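Peptidase S15/CocE/NonD (Thaumarchaeota archaeon SCGC AB-539-E09, PDB 4PF1) acts as an aminopeptidase of the serine peptidase S15 family, with an alpha/beta hydrolase fold, and probably removes residues from the amino-terminal ends of peptides. Local coordinates at residues D194-M199 with S267-Q272; D189-D194 with G535-D540; Y116-P121 with I253-K258; T166-T171 with K276-H281. One frame throughout, in Å; residues are numbered along the deposited sequence.

Interaction 1. Residues D194-M199 with S267-Q272; sequences DDWFHM and SFWQQQ
W196, F197 and W269 all place CG beside the backbone N and opposite the carbonyl carbon; in W269 (chi1 -66°) this carries the indole off helix 267-270 toward 194-199, while W196 departs from a fully staggered chi1. The two consecutive aromatic side chains of 194-199 both run at about a right angle to that of W269 and reach its six-membered ring. W196 brings up CD1, 3.6 Å from W269 CH2. The five-membered ring of W196 and the six-membered ring of W269 meet rim to rim, with planes inclined at 39°, so neither lies over the other. F197 behaves differently: its CE1 stands 3.9 Å from W269 CZ2, and the planes at 74° with centroids 5.9 Å apart define an offset edge-to-face pair, the phenyl edge directed at the indole face. Over one face of W269 lies CD2 of F268, 3.6 Å above the ring plane.

Two polar side chains bond back within their own segments. H198 NE2 donates to D194 O over 2.8 Å, in the imidazole plane and on a carbonyl lone pair, though the hydrogen bond is bent. Q272 NE2 gives F268 O an almost straight bond of 2.7 Å from above the carbonyl plane, and also sits over the F268 ring. L259 of helix 254-261 touches all three aromatic residues, and W191 meets F197 and W269. Since no hydrogen bond joins the segments, cohesion probably rests on dispersion, with an edge-to-face electrostatic share from F197, in a buried aromatic cluster where the N-H of W269 is satisfied by H262 O.

Interaction 2. Residues D189-D194 with G535-D540; sequences DGWMGD and GRYRED
W191 meets Y537 edge to face, and this single pair makes up the contact. CZ2 of W191 lies 3.9 Å from Y537 CE2, and the six-membered ring of the indole has its centroid 5.1 Å from that of the phenol, with planes at 72°. The phenol is filled on both sides: W191 CZ2 stands 3.8 Å above one face, R536 CG is 3.4 Å above the other, and D540 O lies in plane at the edge. W191 has CG anti to its backbone N (chi1 -165°), which extends the indole toward 535-540, and its NE1 donates to P263 O. Reducing Y537 to an alanine would probably open a gap against the W191 edge and leave R536 CG without the ring it packs on. The loose, solvent side is at E539, whose OE2 makes a long salt bridge of 3.4 Å with R538 NH2; R538 is also held by E554 O. At the far end, D189 OD1 accepts from W191 N and M192 N, an Asx turn and Asx motif that fix the loop from which the indole springs. The edge-to-face pair thus joins a loop after strand 178-184 of the alpha/beta hydrolase fold to one after strand 525-534 in the antiparallel, non-catalytic C-terminal domain of the S15 family.

Interaction 3. Residues Y116-P121 with I253-K258; sequences YMMNKP and IGFWKK
One face of the F255 ring is taken by the M118 side chain, whose CG sits 3.6 Å from the ring centroid and only 12° off the ring normal, a CH-pi contact over the centre. The same ring also makes an edge-to-face pair with W196 and touches W269. A second flat group, the phenol of Y116, has M118 N 4.1 Å above one face, displaced toward the rim.

M118 reaches the phenyl along most of its length. CG is anti to the backbone N (chi1 176°), and bends at chi2 and chi3 then fold the chain back across the ring: CB lies 3.7 Å from F255 CD1, and CE comes 3.8 Å from F255 CD2. SD stands 4.6 Å from the ring centroid, 15° off the normal. Such placement over the face defines a Met-aromatic contact, here joining the loop after strand 100-105 to the first turn of helix 254-261, with I253 at the N-cap. E215 of helix 204-215 touches M118 as well, and its OE1 accepts from F255 N.

K258 lies about one turn further along, its side chain fully extended beyond CB so that NZ ends 4.3 Å from M118 N, beside the M118-F255 contact. These two nitrogens share an acidic partner: D18 of the second subunit forms a salt bridge with K258 NZ through OD1, which is likely to balance the ammonium charge, and accepts from M118 N through OD2. Next to it in sequence, S17 of the second subunit bonds Y116 N through OG.

Interaction 4. Residues T166-T171 with K276-H281; sequences TTLMCT and KMLAQH
L278 meets L168 and T171 by way of its two methyl groups. From CB, with CG opposite the carbonyl carbon (chi1 -79°), the chain leads away from helix 274-279 to a fork at CG. CD1 takes one branch and meets L168 CD2 at 3.9 Å, methyl to methyl, the two leucines crossing at about a right angle. CD2 takes the other, 3.4 Å from T171 OG1 and 4.2 Å from L168 O. That hydroxyl is already engaged: OG1 donates to L168 O over 2.6 Å in the carbonyl plane, and T171 N binds the same oxygen, so two donors grip it. A valine at T171 would probably leave L168 O with only T171 N of these two donors and the turn through T171 less firmly held. Beside these residues, M169 bends at chi2 and sets its CE 3.9 Å from M277 CE. L305 of helix 301-309 touches both L168 and L278. Helix 162-169 follows strand 154-160, a place consistent with the helix after the nucleophile elbow of alpha/beta hydrolases. With no hydrogen bond between the segments, the union is apolar packing, and the one hydroxyl facing it is turned inward to its own chain.

Overall arrangement
All four contacts are buried and lack hydrogen bonds between their segments, yet their chemistry changes with location. Interactions 1 and 2 adjoin, sharing D194 and joined by probable backbone bonds from F197 to G190 and M199 to M192; both are aromatic, but interaction 2 alone links the catalytic part to the C-terminal domain. Interaction 3 abuts interaction 1, where W196 meets F255 and F268 meets K258, and is the one most closely tied to a second subunit, adding sulfur-aromatic and charged elements. Interaction 4 is chiefly aliphatic and thioether packing between helix 162-169, which lies on strand 178-184, and helix 274-279. Helices 254-261, 267-270 and 274-279 follow one another and supply one segment each to interactions 3, 1 and 4.

Interaction 1. Residues D194-M199 with S267-Q272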
# COMPACT_ATOMS: atom_id res chain seq x y z
N ASP A 194 17.76 -12.92 -27.35
CA ASP A 194 16.87 -11.79 -27.13
C ASP A 194 15.43 -12.24 -26.79
O ASP A 194 15.23 -12.79 -25.71
CB ASP A 194 16.94 -10.77 -28.28
CG ASP A 194 18.18 -9.88 -28.25
OD1 ASP A 194 18.70 -9.62 -27.14
OD2 ASP A 194 18.63 -9.44 -29.33
N ASP A 195 14.43 -11.98 -27.65
CA ASP A 195 13.02 -12.20 -27.32
C ASP A 195 12.45 -13.62 -27.49
O ASP A 195 11.66 -14.04 -26.65
CB ASP A 195 12.13 -11.25 -28.12
CG ASP A 195 12.30 -9.80 -27.71
OD1 ASP A 195 11.87 -9.44 -26.60
OD2 ASP A 195 12.88 -9.04 -28.51
N TRP A 196 12.73 -14.29 -28.62
CA TRP A 196 12.07 -15.56 -28.95
C TRP A 196 12.76 -16.79 -28.34
O TRP A 196 12.06 -17.68 -27.85
CB TRP A 196 11.91 -15.72 -30.47
CG TRP A 196 11.65 -14.43 -31.20
CD1 TRP A 196 12.41 -13.88 -32.20
CD2 TRP A 196 10.60 -13.48 -30.93
NE1 TRP A 196 11.90 -12.66 -32.57
CE2 TRP A 196 10.79 -12.38 -31.80
CE3 TRP A 196 9.52 -13.45 -30.03
CZ2 TRP A 196 9.91 -11.30 -31.84
CZ3 TRP A 196 8.68 -12.35 -30.03
CH2 TRP A 196 8.88 -11.29 -30.92
N PHE A 197 14.10 -16.86 -28.39
CA PHE A 197 14.87 -17.96 -27.81
C PHE A 197 16.12 -17.45 -27.10
O PHE A 197 16.65 -16.39 -27.46
CB PHE A 197 15.33 -18.97 -28.90
CG PHE A 197 14.30 -19.59 -29.82
CD1 PHE A 197 13.81 -18.89 -30.92
CD2 PHE A 197 13.95 -20.93 -29.69
CE1 PHE A 197 12.90 -19.48 -31.80
CE2 PHE A 197 13.04 -21.52 -30.57
CZ PHE A 197 12.52 -20.80 -31.62
N HIS A 198 16.63 -18.23 -26.12
CA HIS A 198 17.91 -18.00 -25.46
C HIS A 198 18.74 -19.25 -25.64
O HIS A 198 18.45 -20.28 -25.03
CB HIS A 198 17.74 -17.65 -23.97
CG HIS A 198 17.40 -16.21 -23.72
ND1 HIS A 198 17.85 -15.56 -22.59
CD2 HIS A 198 16.62 -15.37 -24.43
CE1 HIS A 198 17.33 -14.34 -22.66
NE2 HIS A 198 16.58 -14.18 -23.74
N MET A 199 19.70 -19.20 -26.59
CA MET A 199 20.58 -20.32 -26.97
C MET A 199 19.76 -21.62 -27.27
O MET A 199 20.13 -22.71 -26.83
CB MET A 199 21.67 -20.56 -25.90
CG MET A 199 22.77 -19.50 -25.93
SD MET A 199 23.94 -19.61 -24.55
CE MET A 199 23.03 -18.72 -23.26
N SER A 267 19.69 -20.87 -41.45
CA SER A 267 19.88 -19.73 -42.35
C SER A 267 18.90 -18.58 -42.06
O SER A 267 19.27 -17.42 -42.19
CB SER A 267 19.75 -20.16 -43.81
OG SER A 267 18.44 -20.63 -44.10
N PHE A 268 17.64 -18.91 -41.66
CA PHE A 268 16.59 -17.93 -41.35
C PHE A 268 17.01 -16.98 -40.22
O PHE A 268 16.76 -15.77 -40.31
CB PHE A 268 15.27 -18.64 -40.99
CG PHE A 268 14.15 -17.73 -40.53
CD1 PHE A 268 13.38 -17.02 -41.44
CD2 PHE A 268 13.86 -17.59 -39.17
CE1 PHE A 268 12.36 -16.17 -41.01
CE2 PHE A 268 12.83 -16.74 -38.74
CZ PHE A 268 12.08 -16.05 -39.67
N TRP A 269 17.61 -17.52 -39.15
CA TRP A 269 18.02 -16.74 -37.99
C TRP A 269 19.42 -16.13 -38.17
O TRP A 269 19.65 -15.01 -37.73
CB TRP A 269 17.97 -17.58 -36.71
CG TRP A 269 16.59 -18.02 -36.32
CD1 TRP A 269 16.10 -19.29 -36.30
CD2 TRP A 269 15.51 -17.17 -35.89
NE1 TRP A 269 14.79 -19.30 -35.87
CE2 TRP A 269 14.41 -18.01 -35.60
CE3 TRP A 269 15.38 -15.79 -35.68
CZ2 TRP A 269 13.18 -17.51 -35.15
CZ3 TRP A 269 14.17 -15.29 -35.23
CH2 TRP A 269 13.08 -16.14 -34.97
N GLN A 270 20.34 -16.88 -38.81
CA GLN A 270 21.71 -16.42 -39.06
C GLN A 270 21.74 -15.15 -39.95
O GLN A 270 22.50 -14.23 -39.66
CB GLN A 270 22.56 -17.54 -39.69
CG GLN A 270 22.87 -18.68 -38.73
CD GLN A 270 23.80 -19.70 -39.34
OE1 GLN A 270 24.99 -19.46 -39.51
NE2 GLN A 270 23.27 -20.88 -39.64
N GLN A 271 20.88 -15.11 -40.99
CA GLN A 271 20.78 -13.97 -41.92
C GLN A 271 20.11 -12.74 -41.30
O GLN A 271 20.25 -11.63 -41.83
CB GLN A 271 20.00 -14.38 -43.18
CG GLN A 271 20.80 -15.20 -44.18
CD GLN A 271 19.95 -15.65 -45.35
OE1 GLN A 271 19.34 -14.84 -46.05
NE2 GLN A 271 19.91 -16.95 -45.58
N GLN A 272 19.34 -12.92 -40.20
CA GLN A 272 18.61 -11.82 -39.56
C GLN A 272 19.34 -11.21 -38.35
O GLN A 272 18.90 -10.17 -37.85
CB GLN A 272 17.21 -12.28 -39.14
CG GLN A 272 16.23 -12.34 -40.29
CD GLN A 272 14.87 -12.79 -39.83
OE1 GLN A 272 13.98 -11.97 -39.57
NE2 GLN A 272 14.70 -14.09 -39.70

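Interaction 2. Residues D189-D194 with G535-D540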
# COMPACT_ATOMS: atom_id res chain seq x y z
N ASP A 189 19.27 -10.41 -31.90
CA ASP A 189 19.23 -11.82 -32.26
C ASP A 189 18.17 -12.51 -31.42
O ASP A 189 18.40 -12.84 -30.25
CB ASP A 189 20.60 -12.49 -32.12
CG ASP A 189 20.77 -13.75 -32.95
OD1 ASP A 189 19.81 -14.55 -33.01
OD2 ASP A 189 21.88 -13.97 -33.47
N GLY A 190 17.00 -12.73 -32.04
CA GLY A 190 15.84 -13.35 -31.41
C GLY A 190 16.02 -14.81 -31.04
O GLY A 190 15.22 -15.35 -30.28
N TRP A 191 17.07 -15.46 -31.57
CA TRP A 191 17.35 -16.87 -31.30
C TRP A 191 18.49 -17.02 -30.29
O TRP A 191 18.39 -17.82 -29.36
CB TRP A 191 17.69 -17.61 -32.60
CG TRP A 191 17.65 -19.11 -32.49
CD1 TRP A 191 16.64 -19.93 -32.90
CD2 TRP A 191 18.67 -19.97 -31.97
NE1 TRP A 191 16.97 -21.24 -32.67
CE2 TRP A 191 18.21 -21.30 -32.10
CE3 TRP A 191 19.94 -19.74 -31.40
CZ2 TRP A 191 18.98 -22.40 -31.69
CZ3 TRP A 191 20.69 -20.83 -30.98
CH2 TRP A 191 20.21 -22.14 -31.13
N MET A 192 19.61 -16.28 -30.50
CA MET A 192 20.79 -16.38 -29.64
C MET A 192 20.50 -15.99 -28.19
O MET A 192 20.89 -16.72 -27.29
CB MET A 192 21.97 -15.56 -30.19
CG MET A 192 22.79 -16.30 -31.24
SD MET A 192 23.45 -17.92 -30.73
CE MET A 192 24.55 -17.42 -29.39
N GLY A 193 19.81 -14.87 -27.97
CA GLY A 193 19.51 -14.46 -26.60
C GLY A 193 18.62 -13.26 -26.38
O GLY A 193 18.68 -12.65 -25.31
N ASP A 194 17.76 -12.92 -27.35
CA ASP A 194 16.87 -11.79 -27.13
C ASP A 194 15.43 -12.24 -26.79
O ASP A 194 15.23 -12.79 -25.71
CB ASP A 194 16.94 -10.77 -28.28
CG ASP A 194 18.18 -9.88 -28.25
OD1 ASP A 194 18.70 -9.62 -27.14
OD2 ASP A 194 18.63 -9.44 -29.33
N GLY A 535 20.51 -28.02 -24.62
CA GLY A 535 21.53 -29.04 -24.82
C GLY A 535 21.66 -29.68 -26.19
O GLY A 535 22.75 -30.12 -26.55
N ARG A 536 20.55 -29.75 -26.95
CA ARG A 536 20.56 -30.34 -28.30
C ARG A 536 21.46 -29.52 -29.28
O ARG A 536 21.84 -30.04 -30.33
CB ARG A 536 19.12 -30.46 -28.86
CG ARG A 536 18.46 -29.12 -29.15
CD ARG A 536 16.94 -29.17 -29.15
NE ARG A 536 16.39 -29.65 -30.42
CZ ARG A 536 15.85 -30.85 -30.59
NH1 ARG A 536 15.37 -31.20 -31.78
NH2 ARG A 536 15.79 -31.71 -29.58
N TYR A 537 21.81 -28.26 -28.91
CA TYR A 537 22.65 -27.38 -29.74
C TYR A 537 24.08 -27.24 -29.15
O TYR A 537 24.76 -26.25 -29.42
CB TYR A 537 21.98 -25.99 -29.90
CG TYR A 537 20.54 -26.06 -30.35
CD1 TYR A 537 20.20 -26.52 -31.61
CD2 TYR A 537 19.51 -25.66 -29.50
CE1 TYR A 537 18.87 -26.62 -32.02
CE2 TYR A 537 18.18 -25.74 -29.90
CZ TYR A 537 17.86 -26.22 -31.16
OH TYR A 537 16.54 -26.31 -31.54
N ARG A 538 24.54 -28.26 -28.39
CA ARG A 538 25.86 -28.28 -27.74
C ARG A 538 27.03 -28.20 -28.73
O ARG A 538 28.05 -27.57 -28.42
CB ARG A 538 26.01 -29.55 -26.88
CG ARG A 538 27.22 -29.52 -25.95
CD ARG A 538 27.47 -30.87 -25.29
NE ARG A 538 28.12 -31.82 -26.19
CZ ARG A 538 29.44 -31.88 -26.39
NH1 ARG A 538 30.25 -31.03 -25.77
NH2 ARG A 538 29.95 -32.78 -27.22
N GLU A 539 26.93 -28.87 -29.88
CA GLU A 539 28.03 -28.92 -30.84
C GLU A 539 27.77 -28.06 -32.07
O GLU A 539 28.72 -27.70 -32.77
CB GLU A 539 28.31 -30.37 -31.24
CG GLU A 539 28.86 -31.19 -30.09
CD GLU A 539 29.13 -32.64 -30.42
OE1 GLU A 539 30.20 -32.93 -31.00
OE2 GLU A 539 28.28 -33.50 -30.07
N ASP A 540 26.50 -27.73 -32.34
CA ASP A 540 26.12 -26.89 -33.47
C ASP A 540 24.79 -26.21 -33.17
O ASP A 540 23.79 -26.90 -32.92
CB ASP A 540 26.02 -27.72 -34.76
CG ASP A 540 26.08 -26.92 -36.06
OD1 ASP A 540 25.84 -25.69 -36.01
OD2 ASP A 540 26.33 -27.53 -37.12

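Interaction 3. Residues Y116-P121 with I253-K258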
# COMPACT_ATOMS: atom_id res chain seq x y z
N TYR A 116 2.44 -6.89 -43.30
CA TYR A 116 3.30 -6.85 -42.13
C TYR A 116 4.12 -8.12 -41.98
O TYR A 116 3.56 -9.22 -41.87
CB TYR A 116 2.49 -6.57 -40.84
CG TYR A 116 3.35 -6.54 -39.59
CD1 TYR A 116 4.32 -5.56 -39.41
CD2 TYR A 116 3.24 -7.55 -38.64
CE1 TYR A 116 5.14 -5.56 -38.28
CE2 TYR A 116 4.06 -7.56 -37.51
CZ TYR A 116 5.00 -6.56 -37.33
OH TYR A 116 5.81 -6.56 -36.22
N MET A 117 5.44 -7.96 -41.98
CA MET A 117 6.41 -9.03 -41.77
C MET A 117 7.15 -8.74 -40.47
O MET A 117 7.78 -7.68 -40.37
CB MET A 117 7.39 -9.13 -42.95
CG MET A 117 6.82 -9.85 -44.16
SD MET A 117 7.94 -9.77 -45.59
CE MET A 117 9.16 -10.99 -45.13
N MET A 118 7.01 -9.62 -39.46
CA MET A 118 7.64 -9.48 -38.14
C MET A 118 9.13 -9.17 -38.31
O MET A 118 9.85 -9.95 -38.91
CB MET A 118 7.45 -10.77 -37.31
CG MET A 118 8.16 -10.77 -35.95
SD MET A 118 7.37 -9.73 -34.71
CE MET A 118 5.84 -10.66 -34.43
N ASN A 119 9.58 -7.99 -37.80
CA ASN A 119 10.97 -7.52 -37.90
C ASN A 119 11.48 -7.68 -39.33
O ASN A 119 12.50 -8.33 -39.56
CB ASN A 119 11.89 -8.26 -36.91
CG ASN A 119 11.52 -8.08 -35.46
OD1 ASN A 119 10.98 -8.99 -34.83
ND2 ASN A 119 11.85 -6.93 -34.90
N LYS A 120 10.70 -7.14 -40.31
CA LYS A 120 10.99 -7.26 -41.75
C LYS A 120 12.48 -7.07 -42.04
O LYS A 120 13.04 -6.01 -41.71
CB LYS A 120 10.14 -6.27 -42.56
CG LYS A 120 10.04 -6.62 -44.03
CD LYS A 120 9.38 -5.52 -44.81
CE LYS A 120 9.12 -5.94 -46.23
NZ LYS A 120 8.49 -4.85 -47.02
N PRO A 121 13.17 -8.11 -42.56
CA PRO A 121 14.61 -7.97 -42.83
C PRO A 121 14.88 -7.17 -44.11
O PRO A 121 13.94 -6.84 -44.83
CB PRO A 121 15.09 -9.42 -42.96
CG PRO A 121 13.90 -10.17 -43.45
CD PRO A 121 12.67 -9.44 -42.97
N ILE A 253 -1.15 -17.51 -38.48
CA ILE A 253 -0.30 -16.38 -38.05
C ILE A 253 1.15 -16.66 -38.53
O ILE A 253 1.74 -17.67 -38.15
CB ILE A 253 -0.42 -16.13 -36.52
CG1 ILE A 253 -1.79 -15.48 -36.19
CG2 ILE A 253 0.74 -15.26 -35.99
CD1 ILE A 253 -2.33 -15.77 -34.83
N GLY A 254 1.64 -15.77 -39.39
CA GLY A 254 2.94 -15.88 -40.07
C GLY A 254 4.17 -16.11 -39.22
O GLY A 254 5.00 -16.96 -39.57
N PHE A 255 4.34 -15.33 -38.12
CA PHE A 255 5.53 -15.47 -37.28
C PHE A 255 5.56 -16.81 -36.53
O PHE A 255 6.64 -17.34 -36.32
CB PHE A 255 5.71 -14.30 -36.31
CG PHE A 255 7.08 -14.26 -35.66
CD1 PHE A 255 8.24 -14.32 -36.43
CD2 PHE A 255 7.20 -14.18 -34.28
CE1 PHE A 255 9.50 -14.30 -35.83
CE2 PHE A 255 8.47 -14.16 -33.68
CZ PHE A 255 9.60 -14.22 -34.45
N TRP A 256 4.37 -17.37 -36.16
CA TRP A 256 4.33 -18.69 -35.52
C TRP A 256 4.79 -19.77 -36.50
O TRP A 256 5.54 -20.67 -36.12
CB TRP A 256 2.92 -19.03 -34.97
CG TRP A 256 2.74 -20.48 -34.62
CD1 TRP A 256 1.87 -21.36 -35.20
CD2 TRP A 256 3.54 -21.26 -33.70
NE1 TRP A 256 2.03 -22.61 -34.67
CE2 TRP A 256 3.06 -22.58 -33.76
CE3 TRP A 256 4.61 -20.95 -32.84
CZ2 TRP A 256 3.59 -23.60 -32.96
CZ3 TRP A 256 5.13 -21.96 -32.05
CH2 TRP A 256 4.63 -23.27 -32.11
N LYS A 257 4.37 -19.66 -37.78
CA LYS A 257 4.77 -20.57 -38.86
C LYS A 257 6.29 -20.54 -39.02
O LYS A 257 6.90 -21.60 -39.17
CB LYS A 257 4.08 -20.19 -40.19
CG LYS A 257 2.56 -20.35 -40.16
CD LYS A 257 1.91 -19.87 -41.46
CE LYS A 257 1.69 -20.99 -42.46
NZ LYS A 257 0.60 -21.90 -42.05
N LYS A 258 6.91 -19.35 -38.89
CA LYS A 258 8.36 -19.16 -38.95
C LYS A 258 9.05 -19.79 -37.72
O LYS A 258 10.07 -20.46 -37.88
CB LYS A 258 8.71 -17.67 -39.04
CG LYS A 258 8.32 -17.02 -40.37
CD LYS A 258 8.40 -15.50 -40.28
CE LYS A 258 7.97 -14.84 -41.57
NZ LYS A 258 7.86 -13.36 -41.41

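Interaction 4. Residues T166-T171 with K276-H281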
# COMPACT_ATOMS: atom_id res chain seq x y z
N THR A 166 14.19 -0.82 -35.48
CA THR A 166 13.91 0.08 -36.60
C THR A 166 14.94 1.22 -36.65
O THR A 166 15.30 1.65 -37.74
CB THR A 166 12.47 0.62 -36.56
OG1 THR A 166 12.28 1.37 -35.36
CG2 THR A 166 11.42 -0.48 -36.67
N THR A 167 15.44 1.65 -35.46
CA THR A 167 16.49 2.68 -35.34
C THR A 167 17.78 2.19 -36.02
O THR A 167 18.42 2.95 -36.75
CB THR A 167 16.70 3.04 -33.85
OG1 THR A 167 15.54 3.70 -33.34
CG2 THR A 167 17.93 3.91 -33.61
N LEU A 168 18.14 0.90 -35.80
CA LEU A 168 19.32 0.29 -36.42
C LEU A 168 19.17 0.22 -37.94
O LEU A 168 20.16 0.41 -38.66
CB LEU A 168 19.56 -1.12 -35.86
CG LEU A 168 19.96 -1.24 -34.39
CD1 LEU A 168 19.89 -2.68 -33.93
CD2 LEU A 168 21.35 -0.66 -34.14
N MET A 169 17.94 -0.03 -38.43
CA MET A 169 17.65 -0.12 -39.86
C MET A 169 17.79 1.24 -40.57
O MET A 169 17.98 1.28 -41.78
CB MET A 169 16.26 -0.73 -40.10
CG MET A 169 16.21 -2.24 -39.89
SD MET A 169 17.13 -3.15 -41.16
CE MET A 169 16.82 -4.78 -40.66
N CYS A 170 17.74 2.36 -39.80
CA CYS A 170 17.91 3.73 -40.34
C CYS A 170 19.36 3.94 -40.82
O CYS A 170 19.60 4.79 -41.69
CB CYS A 170 17.53 4.78 -39.29
SG CYS A 170 15.81 4.70 -38.74
N THR A 171 20.32 3.19 -40.25
CA THR A 171 21.75 3.31 -40.53
C THR A 171 22.19 2.54 -41.80
O THR A 171 23.34 2.68 -42.22
CB THR A 171 22.59 2.87 -39.30
OG1 THR A 171 22.54 1.45 -39.17
CG2 THR A 171 22.14 3.54 -38.02
N LYS A 276 25.61 -9.30 -36.92
CA LYS A 276 26.29 -9.89 -38.07
C LYS A 276 25.99 -9.09 -39.35
O LYS A 276 26.89 -8.85 -40.15
CB LYS A 276 25.90 -11.36 -38.23
CG LYS A 276 26.45 -12.25 -37.11
CD LYS A 276 25.82 -13.64 -37.11
CE LYS A 276 26.35 -14.52 -36.00
NZ LYS A 276 25.83 -14.12 -34.66
N MET A 277 24.73 -8.61 -39.49
CA MET A 277 24.28 -7.81 -40.63
C MET A 277 24.98 -6.42 -40.65
O MET A 277 25.57 -6.07 -41.67
CB MET A 277 22.74 -7.64 -40.60
CG MET A 277 22.15 -7.06 -41.88
SD MET A 277 22.13 -5.24 -41.89
CE MET A 277 20.67 -4.93 -40.91
N LEU A 278 24.92 -5.66 -39.53
CA LEU A 278 25.54 -4.33 -39.43
C LEU A 278 27.07 -4.37 -39.60
O LEU A 278 27.66 -3.38 -40.05
CB LEU A 278 25.19 -3.65 -38.09
CG LEU A 278 23.80 -3.01 -38.00
CD1 LEU A 278 23.32 -2.95 -36.58
CD2 LEU A 278 23.79 -1.62 -38.60
N ALA A 279 27.70 -5.51 -39.25
CA ALA A 279 29.15 -5.70 -39.39
C ALA A 279 29.56 -5.76 -40.87
O ALA A 279 30.67 -5.35 -41.21
CB ALA A 279 29.58 -6.97 -38.68
N GLN A 280 28.64 -6.23 -41.74
CA GLN A 280 28.86 -6.35 -43.19
C GLN A 280 28.50 -5.05 -43.95
O GLN A 280 28.62 -5.01 -45.18
CB GLN A 280 28.05 -7.54 -43.76
CG GLN A 280 28.54 -8.91 -43.31
CD GLN A 280 27.56 -10.00 -43.66
OE1 GLN A 280 26.37 -9.95 -43.31
NE2 GLN A 280 28.05 -11.04 -44.32
N HIS A 281 28.05 -4.01 -43.23
CA HIS A 281 27.67 -2.73 -43.84
C HIS A 281 28.55 -1.58 -43.31
O HIS A 281 29.05 -1.67 -42.19
CB HIS A 281 26.19 -2.44 -43.57
CG HIS A 281 25.27 -3.23 -44.44
ND1 HIS A 281 24.86 -2.76 -45.67
CD2 HIS A 281 24.72 -4.45 -44.23
CE1 HIS A 281 24.06 -3.70 -46.17
NE2 HIS A 281 23.96 -4.74 -45.33